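Local coordinates for protein D-alanyl transferase DltD (Enterococcus faecium TX0133A04, PDB 6PFX) that probably transfers D-alanine during the D-alanylation of lipoteichoic acid in the Gram-positive cell wall, at residues A[231-236]-A[349-354]. Sequence-based numbering, arbitrary orientation.
Sequences ERETTN and LGWKGW
Trp-351 meets Glu-233 and Thr-234 with the six-membered part of its indole, and these three side chains carry the contact between 231-236 and 349-354. The contact is small, with 125 Å² buried over both sides.

The polar approach comes from Glu-233. Glu-233 OE1 lies at the edge of the indole, near the ring plane, 3.5 Å from Trp-351 CZ2. Glu-233 OE1 is 4.0 Å from Trp-351 NE1, too far for a hydrogen bond. The carboxylate stands almost perpendicular to the indole, with the planes 88° apart. An acid oxygen at this edge faces the weakly positive ring hydrogens, which is probably mildly favourable. The Glu-233 chain runs extended beyond CG (chi2 -156°), which brings OE1 to the indole edge.

The apolar part is van der Waals packing. Glu-233 CB sits 3.9 Å from Trp-351 CZ2. The methyl of Thr-234 approaches the ring obliquely, with Thr-234 CG2 4.0 Å from Trp-351 CH2. A chi1 of 62° sets Thr-234 OG1 between the backbone N and the carbonyl carbon, and leaves CG2 anti to the carbonyl carbon, on the indole side. OG1 hydrogen-bonds the carbonyl of Gly-230 one turn back.

Ala-226 and Ile-229 of helix 219-233 also touch the Trp-351 side chain. Gly-350 is the N-cap of helix 351-365, and Gly-350 O accepts a 2.8 Å bond from Trp-354 N.

Trp-351, in the first turn of helix 351-365, thus packs against the last part of helix 219-233 and Thr-234. Its side chain lies close to, but does not contact, a possible Ser-His-Asp triad, consistent with the SGNH hydrolase-like fold of the DltD family.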
loop_
_atom_site.group_PDB
_atom_site.type_symbol
_atom_site.label_atom_id
_atom_site.label_comp_id
_atom_site.label_asym_id
_atom_site.label_seq_id
_atom_site.Cartn_x
_atom_site.Cartn_y
_atom_site.Cartn_z
ATOM N N GLU A 231 -25.462 4.375 -6.235
ATOM C CA GLU A 231 -26.620 5.216 -5.948
ATOM C C GLU A 231 -27.434 4.641 -4.796
ATOM O O GLU A 231 -27.852 5.371 -3.889
ATOM C CB GLU A 231 -27.474 5.361 -7.204
ATOM C CG GLU A 231 -28.561 6.409 -7.129
ATOM C CD GLU A 231 -29.241 6.599 -8.469
ATOM O OE1 GLU A 231 -29.379 5.602 -9.218
ATOM O OE2 GLU A 231 -29.615 7.751 -8.776
ATOM N N ARG A 232 -27.663 3.328 -4.813
ATOM C CA ARG A 232 -28.491 2.689 -3.794
ATOM C C ARG A 232 -27.824 2.705 -2.427
ATOM O O ARG A 232 -28.523 2.701 -1.407
ATOM C CB ARG A 232 -28.794 1.261 -4.269
ATOM C CG ARG A 232 -29.623 0.379 -3.364
ATOM C CD ARG A 232 -29.540 -1.084 -3.879
ATOM N NE ARG A 232 -29.548 -1.145 -5.345
ATOM C CZ ARG A 232 -28.928 -2.070 -6.080
ATOM N NH1 ARG A 232 -28.228 -3.039 -5.505
ATOM N NH2 ARG A 232 -28.998 -2.015 -7.404
ATOM N N GLU A 233 -26.494 2.742 -2.375
ATOM C CA GLU A 233 -25.768 2.591 -1.120
ATOM C C GLU A 233 -25.313 3.912 -0.520
ATOM O O GLU A 233 -24.616 3.900 0.500
ATOM C CB GLU A 233 -24.592 1.629 -1.312
ATOM C CG GLU A 233 -25.097 0.261 -1.765
ATOM C CD GLU A 233 -24.165 -0.890 -1.459
ATOM O OE1 GLU A 233 -23.070 -0.655 -0.915
ATOM O OE2 GLU A 233 -24.541 -2.045 -1.772
ATOM N N THR A 234 -25.723 5.043 -1.094
ATOM C CA THR A 234 -25.295 6.362 -0.640
ATOM C C THR A 234 -26.479 7.302 -0.497
ATOM O O THR A 234 -26.386 8.502 -0.775
ATOM C CB THR A 234 -24.254 6.962 -1.583
ATOM O OG1 THR A 234 -24.822 7.134 -2.894
ATOM C CG2 THR A 234 -23.016 6.053 -1.684
ATOM N N THR A 235 -27.602 6.788 -0.020
ATOM C CA THR A 235 -28.818 7.581 0.009
ATOM C C THR A 235 -29.013 8.404 1.280
ATOM O O THR A 235 -29.978 9.172 1.339
ATOM C CB THR A 235 -30.034 6.666 -0.147
ATOM O OG1 THR A 235 -30.043 5.750 0.953
ATOM C CG2 THR A 235 -29.986 5.911 -1.450
ATOM N N ASN A 236 -28.150 8.288 2.294
ATOM C CA ASN A 236 -28.460 8.888 3.594
ATOM C C ASN A 236 -27.646 10.145 3.921
ATOM O O ASN A 236 -27.636 10.598 5.077
ATOM C CB ASN A 236 -28.404 7.856 4.728
ATOM C CG ASN A 236 -26.997 7.540 5.187
ATOM O OD1 ASN A 236 -26.018 8.057 4.657
ATOM N ND2 ASN A 236 -26.899 6.708 6.217
ATOM N N LEU A 349 -11.168 3.705 -2.200
ATOM C CA LEU A 349 -11.710 3.368 -3.507
ATOM C C LEU A 349 -12.983 2.554 -3.365
ATOM O O LEU A 349 -13.101 1.703 -2.475
ATOM C CB LEU A 349 -10.697 2.548 -4.302
ATOM C CG LEU A 349 -9.572 3.321 -4.969
ATOM C CD1 LEU A 349 -8.556 2.311 -5.476
ATOM C CD2 LEU A 349 -10.060 4.182 -6.101
ATOM N N GLY A 350 -13.933 2.807 -4.267
ATOM C CA GLY A 350 -15.259 2.234 -4.256
ATOM C C GLY A 350 -15.589 1.693 -5.645
ATOM O O GLY A 350 -14.748 1.429 -6.444
ATOM N N TRP A 351 -16.906 1.603 -5.893
ATOM C CA TRP A 351 -17.398 0.818 -7.030
ATOM C C TRP A 351 -16.801 1.281 -8.361
ATOM O O TRP A 351 -16.180 0.498 -9.094
ATOM C CB TRP A 351 -18.926 0.884 -7.049
ATOM C CG TRP A 351 -19.546 0.613 -5.696
ATOM C CD1 TRP A 351 -19.907 -0.601 -5.191
ATOM C CD2 TRP A 351 -19.859 1.581 -4.677
ATOM N NE1 TRP A 351 -20.415 -0.456 -3.920
ATOM C CE2 TRP A 351 -20.407 0.873 -3.585
ATOM C CE3 TRP A 351 -19.722 2.975 -4.578
ATOM C CZ2 TRP A 351 -20.834 1.511 -2.417
ATOM C CZ3 TRP A 351 -20.151 3.613 -3.416
ATOM C CH2 TRP A 351 -20.694 2.875 -2.349
ATOM N N LYS A 352 -16.977 2.551 -8.699
ATOM C CA LYS A 352 -16.474 3.036 -9.978
ATOM C C LYS A 352 -14.958 3.147 -9.982
ATOM O O LYS A 352 -14.333 2.994 -11.044
ATOM C CB LYS A 352 -17.151 4.366 -10.294
ATOM C CG LYS A 352 -18.592 4.172 -10.774
ATOM C CD LYS A 352 -18.659 3.823 -12.239
ATOM C CE LYS A 352 -18.320 5.025 -13.106
ATOM N NZ LYS A 352 -17.938 4.622 -14.486
ATOM N N GLY A 353 -14.363 3.398 -8.815
ATOM C CA GLY A 353 -12.925 3.572 -8.738
ATOM C C GLY A 353 -12.182 2.272 -8.953
ATOM O O GLY A 353 -11.231 2.208 -9.739
ATOM N N TRP A 354 -12.615 1.210 -8.264
ATOM C CA TRP A 354 -12.052 -0.111 -8.523
ATOM C C TRP A 354 -12.305 -0.550 -9.962
ATOM O O TRP A 354 -11.454 -1.201 -10.573
ATOM C CB TRP A 354 -12.587 -1.145 -7.528
ATOM C CG TRP A 354 -11.903 -1.115 -6.193
ATOM C CD1 TRP A 354 -12.493 -0.941 -4.966
ATOM C CD2 TRP A 354 -10.496 -1.276 -5.939
ATOM N NE1 TRP A 354 -11.540 -0.988 -3.974
ATOM C CE2 TRP A 354 -10.309 -1.189 -4.544
ATOM C CE3 TRP A 354 -9.379 -1.497 -6.756
ATOM C CZ2 TRP A 354 -9.052 -1.305 -3.952
ATOM C CZ3 TRP A 354 -8.135 -1.614 -6.165
ATOM C CH2 TRP A 354 -7.983 -1.519 -4.778
#